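Local coordinates for protein techylectin-5A (Tachypleus tridentatus, PDB 1JC9) that recognises acetyl group-containing substances on bacterial and red-cell surfaces as a calcium-containing, fibrinogen-related lectin of innate immunity and agglutinates the cells, at residues A[50-55]-A[80-85]; A[76-81]-A[88-93]; A[122-127]-A[190-195]; A[158-163]-A[169-174]; A[243-246]-A[251-254]. All coordinates share one frame; numbering follows the deposited sequence.

Contact 1: A[50-55]-A[80-85]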
# COMPACT_ATOMS: atom_id res chain seq x y z
N ALA A 50 -10.47 11.98 -5.31
CA ALA A 50 -10.20 13.30 -5.86
C ALA A 50 -11.52 13.86 -6.39
O ALA A 50 -11.81 15.05 -6.22
CB ALA A 50 -9.17 13.21 -6.99
N ASP A 51 -12.31 13.01 -7.04
CA ASP A 51 -13.61 13.41 -7.56
C ASP A 51 -14.52 13.80 -6.41
O ASP A 51 -15.26 14.79 -6.49
CB ASP A 51 -14.27 12.27 -8.35
CG ASP A 51 -13.66 12.06 -9.72
OD1 ASP A 51 -12.85 12.90 -10.15
OD2 ASP A 51 -14.00 11.05 -10.37
N ILE A 52 -14.49 13.01 -5.34
CA ILE A 52 -15.31 13.27 -4.16
C ILE A 52 -15.00 14.66 -3.62
O ILE A 52 -15.91 15.40 -3.22
CB ILE A 52 -15.04 12.23 -3.04
CG1 ILE A 52 -15.53 10.84 -3.48
CG2 ILE A 52 -15.73 12.65 -1.76
CD1 ILE A 52 -17.03 10.70 -3.54
N LEU A 53 -13.72 15.02 -3.60
CA LEU A 53 -13.29 16.32 -3.09
C LEU A 53 -13.82 17.44 -3.98
O LEU A 53 -14.32 18.45 -3.49
CB LEU A 53 -11.77 16.40 -3.03
CG LEU A 53 -11.19 17.71 -2.47
CD1 LEU A 53 -11.60 17.86 -1.02
CD2 LEU A 53 -9.67 17.70 -2.58
N LEU A 54 -13.70 17.25 -5.29
CA LEU A 54 -14.16 18.26 -6.24
C LEU A 54 -15.67 18.44 -6.19
O LEU A 54 -16.19 19.46 -6.64
CB LEU A 54 -13.72 17.89 -7.65
CG LEU A 54 -12.20 17.81 -7.87
CD1 LEU A 54 -11.92 17.51 -9.33
CD2 LEU A 54 -11.54 19.11 -7.45
N ASN A 55 -16.38 17.46 -5.64
CA ASN A 55 -17.84 17.56 -5.53
C ASN A 55 -18.25 18.25 -4.24
O ASN A 55 -19.43 18.28 -3.90
CB ASN A 55 -18.50 16.18 -5.59
CG ASN A 55 -18.42 15.55 -6.98
OD1 ASN A 55 -18.39 16.25 -7.99
ND2 ASN A 55 -18.39 14.22 -7.02
N CYS A 80 -11.19 8.04 2.25
CA CYS A 80 -10.62 9.23 1.63
C CYS A 80 -9.90 10.10 2.66
O CYS A 80 -10.49 10.50 3.66
CB CYS A 80 -11.72 10.06 0.97
SG CYS A 80 -12.58 9.29 -0.43
N ASP A 81 -8.63 10.38 2.40
CA ASP A 81 -7.86 11.26 3.27
C ASP A 81 -8.01 12.63 2.61
O ASP A 81 -7.44 12.87 1.54
CB ASP A 81 -6.39 10.84 3.27
CG ASP A 81 -5.48 11.85 3.97
OD1 ASP A 81 -5.96 12.95 4.33
OD2 ASP A 81 -4.29 11.54 4.13
N MET A 82 -8.79 13.51 3.22
CA MET A 82 -9.03 14.83 2.66
C MET A 82 -8.19 15.92 3.33
O MET A 82 -8.40 17.11 3.09
CB MET A 82 -10.51 15.20 2.78
CG MET A 82 -11.44 14.19 2.12
SD MET A 82 -11.01 13.94 0.39
CE MET A 82 -12.65 13.92 -0.36
N GLU A 83 -7.24 15.51 4.16
CA GLU A 83 -6.42 16.48 4.88
C GLU A 83 -4.99 16.64 4.38
O GLU A 83 -4.50 17.76 4.23
CB GLU A 83 -6.42 16.13 6.36
CG GLU A 83 -7.78 16.36 7.03
CD GLU A 83 -7.94 15.57 8.31
OE1 GLU A 83 -7.04 15.64 9.17
OE2 GLU A 83 -8.98 14.88 8.45
N THR A 84 -4.31 15.53 4.12
CA THR A 84 -2.93 15.59 3.67
C THR A 84 -2.71 16.34 2.36
O THR A 84 -3.30 16.01 1.34
CB THR A 84 -2.35 14.17 3.51
OG1 THR A 84 -2.55 13.44 4.73
CG2 THR A 84 -0.88 14.23 3.19
N ASP A 85 -1.86 17.36 2.42
CA ASP A 85 -1.51 18.17 1.25
C ASP A 85 -2.65 18.45 0.27
O ASP A 85 -2.53 18.22 -0.93
CB ASP A 85 -0.33 17.49 0.54
CG ASP A 85 0.16 18.27 -0.66
OD1 ASP A 85 0.12 19.51 -0.63
OD2 ASP A 85 0.60 17.63 -1.64

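Contact 2: A[76-81]-A[88-93]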
# COMPACT_ATOMS: atom_id res chain seq x y z
N LEU A 76 -17.28 0.63 -4.75
CA LEU A 76 -16.51 0.30 -3.57
C LEU A 76 -16.58 1.38 -2.52
O LEU A 76 -16.77 2.56 -2.84
CB LEU A 76 -15.02 0.17 -3.93
CG LEU A 76 -14.61 -0.39 -5.28
CD1 LEU A 76 -13.19 0.05 -5.60
CD2 LEU A 76 -14.75 -1.91 -5.27
N ASN A 77 -16.41 0.98 -1.27
CA ASN A 77 -16.35 1.92 -0.16
C ASN A 77 -14.86 2.08 0.07
O ASN A 77 -14.16 1.10 0.34
CB ASN A 77 -17.00 1.36 1.11
CG ASN A 77 -18.50 1.54 1.12
OD1 ASN A 77 -19.01 2.62 0.80
ND2 ASN A 77 -19.22 0.50 1.52
N VAL A 78 -14.37 3.30 -0.05
CA VAL A 78 -12.95 3.55 0.17
C VAL A 78 -12.78 4.63 1.22
O VAL A 78 -13.69 5.41 1.48
CB VAL A 78 -12.25 4.02 -1.13
CG1 VAL A 78 -12.36 2.95 -2.20
CG2 VAL A 78 -12.88 5.32 -1.63
N TYR A 79 -11.60 4.67 1.82
CA TYR A 79 -11.34 5.71 2.80
C TYR A 79 -10.64 6.85 2.10
O TYR A 79 -9.63 6.65 1.41
CB TYR A 79 -10.47 5.19 3.95
CG TYR A 79 -10.35 6.20 5.06
CD1 TYR A 79 -9.46 7.27 4.97
CD2 TYR A 79 -11.17 6.12 6.18
CE1 TYR A 79 -9.39 8.24 5.97
CE2 TYR A 79 -11.11 7.07 7.19
CZ TYR A 79 -10.22 8.13 7.08
OH TYR A 79 -10.17 9.07 8.07
N CYS A 80 -11.19 8.04 2.25
CA CYS A 80 -10.62 9.23 1.63
C CYS A 80 -9.90 10.10 2.66
O CYS A 80 -10.49 10.50 3.66
CB CYS A 80 -11.72 10.06 0.97
SG CYS A 80 -12.58 9.29 -0.43
N ASP A 81 -8.63 10.38 2.40
CA ASP A 81 -7.86 11.26 3.27
C ASP A 81 -8.01 12.63 2.61
O ASP A 81 -7.44 12.87 1.54
CB ASP A 81 -6.39 10.84 3.27
CG ASP A 81 -5.48 11.85 3.97
OD1 ASP A 81 -5.96 12.95 4.33
OD2 ASP A 81 -4.29 11.54 4.13
N GLY A 88 -8.02 14.58 -1.21
CA GLY A 88 -8.32 13.90 -2.46
C GLY A 88 -7.59 12.58 -2.62
O GLY A 88 -7.57 12.01 -3.71
N TRP A 89 -7.01 12.08 -1.53
CA TRP A 89 -6.27 10.82 -1.56
C TRP A 89 -7.15 9.62 -1.28
O TRP A 89 -7.95 9.63 -0.34
CB TRP A 89 -5.13 10.82 -0.53
CG TRP A 89 -4.10 11.89 -0.69
CD1 TRP A 89 -4.08 13.11 -0.07
CD2 TRP A 89 -2.92 11.84 -1.51
NE1 TRP A 89 -2.95 13.81 -0.44
CE2 TRP A 89 -2.23 13.06 -1.32
CE3 TRP A 89 -2.38 10.87 -2.37
CZ2 TRP A 89 -1.02 13.34 -1.98
CZ3 TRP A 89 -1.18 11.15 -3.02
CH2 TRP A 89 -0.51 12.38 -2.82
N THR A 90 -7.01 8.58 -2.09
CA THR A 90 -7.78 7.35 -1.88
C THR A 90 -6.80 6.43 -1.18
O THR A 90 -5.75 6.09 -1.73
CB THR A 90 -8.22 6.71 -3.21
OG1 THR A 90 -9.03 7.64 -3.94
CG2 THR A 90 -9.03 5.45 -2.96
N VAL A 91 -7.13 6.03 0.04
CA VAL A 91 -6.23 5.16 0.80
C VAL A 91 -6.39 3.71 0.37
O VAL A 91 -7.51 3.21 0.27
CB VAL A 91 -6.50 5.30 2.32
CG1 VAL A 91 -5.51 4.45 3.11
CG2 VAL A 91 -6.38 6.77 2.74
N ILE A 92 -5.27 3.04 0.10
CA ILE A 92 -5.32 1.65 -0.33
C ILE A 92 -4.73 0.68 0.68
O ILE A 92 -4.87 -0.53 0.53
CB ILE A 92 -4.61 1.45 -1.70
CG1 ILE A 92 -3.11 1.73 -1.57
CG2 ILE A 92 -5.23 2.36 -2.75
CD1 ILE A 92 -2.32 1.43 -2.84
N GLN A 93 -4.07 1.20 1.71
CA GLN A 93 -3.47 0.36 2.75
C GLN A 93 -3.20 1.16 4.01
O GLN A 93 -2.89 2.35 3.94
CB GLN A 93 -2.14 -0.25 2.27
CG GLN A 93 -1.51 -1.25 3.26
CD GLN A 93 -0.42 -0.64 4.14
OE1 GLN A 93 -0.41 0.55 4.42
NE2 GLN A 93 0.51 -1.48 4.59
O HOH W 1 -9.88 2.57 1.20

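Contact 3: A[122-127]-A[190-195]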
# COMPACT_ATOMS: atom_id res chain seq x y z
N ASP A 122 -6.91 -1.03 10.04
CA ASP A 122 -5.84 -1.58 9.21
C ASP A 122 -6.43 -2.48 8.12
O ASP A 122 -7.31 -3.30 8.39
CB ASP A 122 -4.80 -2.32 10.06
CG ASP A 122 -5.42 -3.27 11.08
OD1 ASP A 122 -6.61 -3.13 11.41
OD2 ASP A 122 -4.68 -4.16 11.56
N PHE A 123 -5.95 -2.31 6.89
CA PHE A 123 -6.49 -3.09 5.77
C PHE A 123 -5.62 -3.05 4.52
O PHE A 123 -4.63 -2.31 4.46
CB PHE A 123 -7.86 -2.54 5.38
CG PHE A 123 -7.79 -1.21 4.67
CD1 PHE A 123 -7.45 -0.05 5.36
CD2 PHE A 123 -7.99 -1.14 3.29
CE1 PHE A 123 -7.30 1.17 4.69
CE2 PHE A 123 -7.84 0.08 2.61
CZ PHE A 123 -7.50 1.23 3.30
N TRP A 124 -6.01 -3.85 3.54
CA TRP A 124 -5.38 -3.92 2.23
C TRP A 124 -6.59 -3.90 1.31
O TRP A 124 -7.44 -4.78 1.39
CB TRP A 124 -4.61 -5.23 2.04
CG TRP A 124 -4.02 -5.35 0.65
CD1 TRP A 124 -4.49 -6.12 -0.38
CD2 TRP A 124 -2.88 -4.65 0.13
NE1 TRP A 124 -3.70 -5.96 -1.50
CE2 TRP A 124 -2.71 -5.06 -1.21
CE3 TRP A 124 -1.98 -3.73 0.68
CZ2 TRP A 124 -1.67 -4.57 -2.01
CZ3 TRP A 124 -0.95 -3.24 -0.12
CH2 TRP A 124 -0.81 -3.67 -1.46
N LEU A 125 -6.68 -2.88 0.45
CA LEU A 125 -7.84 -2.74 -0.42
C LEU A 125 -8.14 -3.92 -1.33
O LEU A 125 -9.31 -4.23 -1.57
CB LEU A 125 -7.69 -1.46 -1.27
CG LEU A 125 -8.95 -1.01 -2.02
CD1 LEU A 125 -10.04 -0.65 -1.02
CD2 LEU A 125 -8.62 0.18 -2.91
N GLY A 126 -7.11 -4.58 -1.85
CA GLY A 126 -7.33 -5.71 -2.76
C GLY A 126 -6.66 -5.42 -4.09
O GLY A 126 -6.86 -4.36 -4.66
N ASN A 127 -5.87 -6.37 -4.58
CA ASN A 127 -5.15 -6.14 -5.84
C ASN A 127 -6.04 -5.92 -7.06
O ASN A 127 -5.71 -5.10 -7.92
CB ASN A 127 -4.15 -7.27 -6.08
CG ASN A 127 -3.05 -7.31 -5.03
OD1 ASN A 127 -2.74 -6.29 -4.41
ND2 ASN A 127 -2.44 -8.47 -4.84
N HIS A 190 8.52 -5.77 -10.42
CA HIS A 190 8.48 -7.10 -9.83
C HIS A 190 7.06 -7.63 -9.65
O HIS A 190 6.11 -6.85 -9.53
CB HIS A 190 9.21 -7.09 -8.48
CG HIS A 190 10.70 -7.00 -8.62
ND1 HIS A 190 11.49 -8.12 -8.77
CD2 HIS A 190 11.53 -5.94 -8.70
CE1 HIS A 190 12.75 -7.74 -8.94
NE2 HIS A 190 12.80 -6.42 -8.90
N ASN A 191 6.92 -8.95 -9.62
CA ASN A 191 5.61 -9.58 -9.44
C ASN A 191 5.23 -9.47 -7.97
O ASN A 191 6.06 -9.17 -7.12
CB ASN A 191 5.65 -11.07 -9.79
CG ASN A 191 6.30 -11.34 -11.13
OD1 ASN A 191 5.82 -10.86 -12.15
ND2 ASN A 191 7.39 -12.11 -11.10
N PHE A 192 3.96 -9.73 -7.68
CA PHE A 192 3.49 -9.70 -6.31
C PHE A 192 3.68 -11.13 -5.81
O PHE A 192 3.45 -12.08 -6.55
CB PHE A 192 2.01 -9.34 -6.27
CG PHE A 192 1.52 -8.94 -4.91
CD1 PHE A 192 1.76 -7.66 -4.42
CD2 PHE A 192 0.81 -9.85 -4.12
CE1 PHE A 192 1.30 -7.28 -3.16
CE2 PHE A 192 0.35 -9.48 -2.86
CZ PHE A 192 0.59 -8.19 -2.38
N SER A 193 4.10 -11.29 -4.55
CA SER A 193 4.28 -12.62 -3.98
C SER A 193 3.55 -12.73 -2.64
O SER A 193 3.35 -11.73 -1.94
CB SER A 193 5.76 -12.94 -3.75
OG SER A 193 6.46 -13.11 -4.96
N THR A 194 3.14 -13.94 -2.29
CA THR A 194 2.46 -14.20 -1.03
C THR A 194 3.00 -15.51 -0.46
O THR A 194 3.74 -16.23 -1.14
CB THR A 194 0.93 -14.33 -1.23
OG1 THR A 194 0.66 -15.30 -2.25
CG2 THR A 194 0.33 -12.98 -1.62
N ILE A 195 2.65 -15.81 0.78
CA ILE A 195 3.13 -17.02 1.43
C ILE A 195 2.89 -18.30 0.62
O ILE A 195 3.66 -19.25 0.73
CB ILE A 195 2.50 -17.19 2.82
CG1 ILE A 195 0.98 -17.21 2.71
CG2 ILE A 195 2.95 -16.05 3.72
CD1 ILE A 195 0.28 -17.32 4.05

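Contact 4: A[158-163]-A[169-174]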
# COMPACT_ATOMS: atom_id res chain seq x y z
N GLN A 158 5.68 8.89 -8.76
CA GLN A 158 4.76 9.19 -9.85
C GLN A 158 4.50 7.94 -10.68
O GLN A 158 5.19 6.93 -10.55
CB GLN A 158 5.34 10.26 -10.77
CG GLN A 158 5.41 11.64 -10.16
CD GLN A 158 5.64 12.71 -11.20
OE1 GLN A 158 4.76 13.00 -12.02
NE2 GLN A 158 6.83 13.30 -11.19
N ASP A 159 3.48 8.03 -11.53
CA ASP A 159 3.11 6.95 -12.43
C ASP A 159 3.06 5.59 -11.76
O ASP A 159 3.77 4.66 -12.15
CB ASP A 159 4.10 6.90 -13.60
CG ASP A 159 4.34 8.28 -14.21
OD1 ASP A 159 3.37 9.06 -14.33
OD2 ASP A 159 5.50 8.58 -14.60
N PHE A 160 2.20 5.47 -10.75
CA PHE A 160 2.03 4.23 -10.02
C PHE A 160 0.87 3.41 -10.58
O PHE A 160 -0.24 3.92 -10.74
CB PHE A 160 1.75 4.53 -8.54
CG PHE A 160 1.24 3.34 -7.76
CD1 PHE A 160 2.04 2.23 -7.55
CD2 PHE A 160 -0.06 3.34 -7.25
CE1 PHE A 160 1.56 1.12 -6.85
CE2 PHE A 160 -0.55 2.24 -6.55
CZ PHE A 160 0.26 1.12 -6.35
N TRP A 161 1.13 2.14 -10.87
CA TRP A 161 0.10 1.23 -11.35
C TRP A 161 0.60 -0.20 -11.35
O TRP A 161 1.81 -0.44 -11.32
CB TRP A 161 -0.39 1.62 -12.76
CG TRP A 161 0.68 1.75 -13.83
CD1 TRP A 161 1.61 2.76 -13.95
CD2 TRP A 161 0.89 0.89 -14.95
NE1 TRP A 161 2.37 2.57 -15.08
CE2 TRP A 161 1.95 1.43 -15.71
CE3 TRP A 161 0.28 -0.30 -15.39
CZ2 TRP A 161 2.42 0.83 -16.89
CZ3 TRP A 161 0.74 -0.89 -16.57
CH2 TRP A 161 1.80 -0.32 -17.30
N ILE A 162 -0.32 -1.15 -11.32
CA ILE A 162 0.05 -2.56 -11.35
C ILE A 162 -0.75 -3.19 -12.48
O ILE A 162 -1.78 -2.64 -12.90
CB ILE A 162 -0.24 -3.29 -10.00
CG1 ILE A 162 -1.74 -3.33 -9.70
CG2 ILE A 162 0.52 -2.60 -8.85
CD1 ILE A 162 -2.34 -1.97 -9.47
N GLU A 163 -0.28 -4.32 -13.00
CA GLU A 163 -0.98 -5.01 -14.07
C GLU A 163 -1.99 -5.95 -13.43
O GLU A 163 -2.04 -6.04 -12.20
CB GLU A 163 0.04 -5.77 -14.93
CG GLU A 163 0.99 -4.81 -15.66
CD GLU A 163 2.05 -5.50 -16.50
OE1 GLU A 163 1.70 -6.44 -17.25
OE2 GLU A 163 3.23 -5.10 -16.44
N TYR A 169 0.04 -9.01 -10.99
CA TYR A 169 0.02 -7.67 -10.41
C TYR A 169 1.40 -6.99 -10.41
O TYR A 169 1.79 -6.35 -9.44
CB TYR A 169 -0.51 -7.75 -8.97
CG TYR A 169 -1.87 -8.41 -8.87
CD1 TYR A 169 -2.98 -7.90 -9.54
CD2 TYR A 169 -2.05 -9.55 -8.08
CE1 TYR A 169 -4.24 -8.49 -9.42
CE2 TYR A 169 -3.30 -10.15 -7.96
CZ TYR A 169 -4.39 -9.62 -8.63
OH TYR A 169 -5.63 -10.20 -8.49
N CYS A 170 2.11 -7.11 -11.53
CA CYS A 170 3.43 -6.52 -11.66
C CYS A 170 3.39 -5.02 -11.38
O CYS A 170 2.53 -4.30 -11.88
CB CYS A 170 3.97 -6.77 -13.07
SG CYS A 170 5.71 -6.39 -13.23
N LEU A 171 4.35 -4.55 -10.59
CA LEU A 171 4.44 -3.14 -10.19
C LEU A 171 5.14 -2.20 -11.16
O LEU A 171 6.15 -2.55 -11.77
CB LEU A 171 5.13 -3.04 -8.83
CG LEU A 171 5.38 -1.64 -8.27
CD1 LEU A 171 4.06 -1.02 -7.81
CD2 LEU A 171 6.34 -1.73 -7.10
N HIS A 172 4.59 -0.99 -11.29
CA HIS A 172 5.15 0.06 -12.15
C HIS A 172 5.17 1.37 -11.35
O HIS A 172 4.14 1.81 -10.85
CB HIS A 172 4.28 0.27 -13.39
CG HIS A 172 4.32 -0.86 -14.36
ND1 HIS A 172 5.27 -0.95 -15.36
CD2 HIS A 172 3.55 -1.97 -14.48
CE1 HIS A 172 5.08 -2.06 -16.05
NE2 HIS A 172 4.04 -2.70 -15.53
N ILE A 173 6.34 1.98 -11.21
CA ILE A 173 6.46 3.25 -10.50
C ILE A 173 7.47 4.15 -11.18
O ILE A 173 8.48 3.68 -11.71
CB ILE A 173 6.88 3.08 -9.02
CG1 ILE A 173 8.04 2.09 -8.92
CG2 ILE A 173 5.69 2.65 -8.17
CD1 ILE A 173 8.60 1.97 -7.52
N GLY A 174 7.20 5.46 -11.15
CA GLY A 174 8.09 6.43 -11.75
C GLY A 174 9.01 7.09 -10.74
O GLY A 174 9.39 6.49 -9.73

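Contact 5: A[243-246]-A[251-254]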
# COMPACT_ATOMS: atom_id res chain seq x y z
N ARG A 243 13.67 0.66 5.01
CA ARG A 243 15.12 0.70 5.14
C ARG A 243 15.81 2.06 5.16
O ARG A 243 16.61 2.32 6.06
CB ARG A 243 15.75 -0.16 4.05
CG ARG A 243 17.26 -0.27 4.18
CD ARG A 243 17.86 -0.99 3.00
NE ARG A 243 19.30 -1.09 3.10
CZ ARG A 243 20.07 -1.78 2.26
NH1 ARG A 243 19.52 -2.44 1.24
NH2 ARG A 243 21.38 -1.81 2.43
N ALA A 244 15.53 2.90 4.18
CA ALA A 244 16.19 4.19 4.09
C ALA A 244 15.99 5.10 5.30
O ALA A 244 16.78 6.02 5.51
CB ALA A 244 15.75 4.92 2.82
N TRP A 245 14.96 4.86 6.09
CA TRP A 245 14.73 5.70 7.26
C TRP A 245 15.12 5.04 8.58
O TRP A 245 15.93 5.59 9.33
CB TRP A 245 13.26 6.15 7.31
CG TRP A 245 12.95 7.08 8.46
CD1 TRP A 245 13.82 7.93 9.09
CD2 TRP A 245 11.68 7.28 9.09
NE1 TRP A 245 13.17 8.63 10.07
CE2 TRP A 245 11.86 8.26 10.10
CE3 TRP A 245 10.40 6.72 8.90
CZ2 TRP A 245 10.81 8.69 10.92
CZ3 TRP A 245 9.36 7.16 9.72
CH2 TRP A 245 9.57 8.13 10.71
N LYS A 246 14.57 3.87 8.86
CA LYS A 246 14.85 3.20 10.13
C LYS A 246 15.63 1.88 10.08
O LYS A 246 15.78 1.21 11.10
CB LYS A 246 13.53 2.95 10.88
CG LYS A 246 12.76 4.21 11.24
CD LYS A 246 13.49 5.01 12.31
CE LYS A 246 12.62 6.14 12.85
NZ LYS A 246 13.31 6.87 13.95
N SER A 251 10.06 -1.76 13.20
CA SER A 251 8.73 -1.92 12.62
C SER A 251 7.90 -0.68 12.91
O SER A 251 7.47 -0.46 14.05
CB SER A 251 8.06 -3.17 13.22
OG SER A 251 6.81 -3.43 12.62
N LEU A 252 7.68 0.14 11.87
CA LEU A 252 6.90 1.37 12.03
C LEU A 252 5.52 1.09 12.61
O LEU A 252 4.82 0.17 12.18
CB LEU A 252 6.79 2.10 10.68
CG LEU A 252 8.13 2.57 10.08
CD1 LEU A 252 7.96 2.93 8.62
CD2 LEU A 252 8.66 3.76 10.87
N PRO A 253 5.11 1.87 13.62
CA PRO A 253 3.80 1.68 14.25
C PRO A 253 2.60 2.14 13.42
O PRO A 253 1.48 1.66 13.64
CB PRO A 253 3.94 2.46 15.56
CG PRO A 253 4.84 3.58 15.17
CD PRO A 253 5.89 2.90 14.33
N GLN A 254 2.81 3.06 12.50
CA GLN A 254 1.72 3.55 11.65
C GLN A 254 2.18 3.93 10.26
O GLN A 254 3.11 4.71 10.10
CB GLN A 254 1.05 4.78 12.27
CG GLN A 254 0.28 4.51 13.54
CD GLN A 254 -0.55 5.71 13.96
OE1 GLN A 254 -1.48 6.10 13.27
NE2 GLN A 254 -0.20 6.30 15.10

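Contact 1: A[50-55]-A[80-85]
Met-82 carries the apolar packing here: its terminal methyl, CE, reaches the helix at Ile-52 and Leu-53. CE lies 3.6 Å from CG2 of Ile-52 and 3.7 Å from CB of Leu-53; the Met-82 side chain crosses that of Ile-52 at about a right angle and slides past that of Leu-53 in the opposite direction. The methyl also comes to 3.6 Å from the backbone N of Leu-53, on the helix itself. Met-82 gets there by folding its chain at chi2 (-56°) and again at chi3, while Ile-52 turns its CG2 branch to the methyl and also packs on Pro-46, Tyr-57 and Tyr-63.

The polar bonds lie within 80-85. OD1 of Asp-81 accepts from N of Glu-83 at 2.9 Å and from N of Thr-84 at 3.1 Å, while OD2 takes a 2.6 Å bond with OG1 of Thr-84 on its syn lone pair. Lys-258 adds a salt bridge to OD2.

The covalent tie is the disulfide from Cys-80 to Cys-49, at the start of the helix. An Asx turn, closed by Asp-81 OD1 and Glu-83 N, ends strand 76-81, and helix 49-54 is clamped there in the fibrinogen C-terminal domain.

Contact 2: A[76-81]-A[88-93]
This is the beta hairpin of strands 76-81 and 89-95 in the fibrinogen-like sheet, and it carries a G1 beta bulge where Gly-88 and Trp-89 both face Asp-81. N of Asp-81 gives to O of Trp-89 at 2.9 Å, and N of Trp-89 returns a longer bond to O of Asp-81 at 3.2 Å. Between them and the next bond, from N of Val-91 to O of Tyr-79 (2.9 Å, nearly straight at 171°), sits the non-hydrogen-bonded pair Cys-80 and Thr-90. Gly-88 takes up the positive phi (85°) of the first bulge position.

On the face with Tyr-79 and Asp-81, Val-91 lies beside the tyrosine and points the same way, its CG2 3.8 Å from CD1 at the ring edge. The same methyl packs by CB of Asp-81, which also meets CB of Trp-89. The indole of Trp-89 has O of Asp-81 in the plane of its ring, at the edge, while its NE1 is held by O of Thr-84. On the other face, CG2 of Thr-90 is 4.0 Å from CB of Val-78; placing that methyl anti to the backbone N leaves OG1 to meet N of Cys-49.

The N-to-C directions of the two short strand segments are 127° apart, well short of antiparallel, and a water accepts from N of Tyr-79 at 2.8 Å and donates to O of Val-91 at 2.6 Å.

Contact 3: A[122-127]-A[190-195]
Phe-192 projects from the loop after strand 176-178 to meet Asn-127 and Trp-124, joining that loop to the start of helix 127-136 inside the fibrinogen-like domain. Its ring presents one face to the amide of Asn-127. ND2 stands 3.5 Å above the ring plane, displaced toward the rim, and lies 3.6 Å from both CD2 and CE2 of Phe-192. Amide and ring planes are 77° apart, so the amide stands nearly upright on the phenyl, its nitrogen end lowered to the face.

Trp-124 meets the same ring more loosely. Its CZ2 comes to 4.2 Å from CE1 of Phe-192, the two side chains sliding past each other in opposite directions. Both aromatics set CG anti to the backbone N (chi1 176° in Trp-124, -165° in Phe-192), which extends them from their two chains into the shared space.

Two further rings pack on Phe-192: Trp-215 meets it edge-to-face, and Tyr-112 of helix 109-114 touches both it and Trp-124. The loop itself is tied down by His-199, whose ND1 bonds O of Phe-192. Bound calcium is about 13 Å from the Phe-192 side chain, so this packing is set back from the metal site.

Asn-127 links the aromatics by using both ends of its amide: while ND2 sits over Phe-192, OD1 accepts a weak, bent bond from NE1 of Trp-124 at 3.1 Å.

Contact 4: A[158-163]-A[169-174]
His-172 and Trp-161 stack face to face, the imidazole over the six-membered ring with planes 6° apart and centroids 3.8 Å from each other. CB of His-172 adds a CH-pi contact, 3.5 Å from the centroid of the five-membered ring. The imidazole is also gripped at its edge: NE2 donates to OE2 of Glu-163 at 2.7 Å in an almost straight bond, within the ring plane and on the anti side of the carboxylate. Stack and bond together fix the ring's rotation, and the nearby carboxylate may favour a protonated imidazole. Trp-161 reaches this position with CG between its backbone N and carbonyl carbon (chi1 54°).

On the opposite face, CD1 of Leu-171 meets the edge of Phe-160 at CE1, 3.4 Å away, and CG2 of Ile-173 approaches CD1 of that ring.

Between the two layers, antiparallel pairing sets the register. N of Trp-161 bonds O of His-172 at 3.0 Å, N of His-172 returns one to O of Trp-161 at 2.8 Å, and N of Glu-163 bonds O of Cys-170.

This hairpin joins strands 152-162 and 171-172; its Phe-160 and Ile-162 side chains pack on helix 127-136, while Leu-171 and Ile-173 reach Phe-184 in a loop.

Contact 5: A[243-246]-A[251-254]
Leu-252, at the break in strand 250-261, reaches toward helix 243-246, where it touches Trp-245 and Lys-246. From CB, which points at the helix, the chain leads to CG, set anti to the carbonyl carbon (chi1 -63°), and there it forks. The CD2 branch makes the contact. This methyl lies 3.7 Å from CZ3 of Trp-245 and 4.0 Å from CE3, so it meets the benzene half of the indole, the two side chains crossing at a slant. The same methyl also comes to 4.1 Å from CG of Lys-246, here with the side chains at about a right angle. No hydrogen bond crosses between the segments; the packing is purely apolar and small.

Next to the methyl, the lysine folds over its neighbour. A bend at chi2 (-69°) swings the aliphatic chain across the indole, and CE stands 3.5 Å above one face of Trp-245, toward the rim. The ammonium group beyond it forms a salt bridge with Asp-147 and a cation-pi contact with Tyr-250. Thus the hydrocarbon part of Lys-246 lies over part of one face of the indole while its charge is met elsewhere.

At the other end of the short helix, Arg-243 touches the bound N-acetylglucosamine and makes a salt bridge with Glu-221. The helix therefore has one end at the sugar pocket and the other packed on the sheet: Trp-245 and Leu-252 both rest on Leu-145 of strand 139-146, which pairs antiparallel with strand 250-261, and backbone bonds join Gln-254 to Lys-146 of that same strand.

How the contacts relate
From the N terminus, contact 1 closes the first loop by bringing 80-85 back to helix 49-54. Contact 2 begins on the strand where contact 1 ends, sharing Cys-80 and Asp-81, and closes a short hairpin; SD of Met-82 packs on N of Gly-88 between the two. Contact 3 spans a long loop from 122-127 to 190-195, and contact 4, the hairpin 158-163 with 169-174, nests inside it, linked by His-190 O and Leu-171 N. Contact 2 meets contact 3 where strands 89-95 and 123-124 pair. Contact 5 follows in series, closing a short loop near the sugar pocket onto strand 250-261, which also borders strand 89-95.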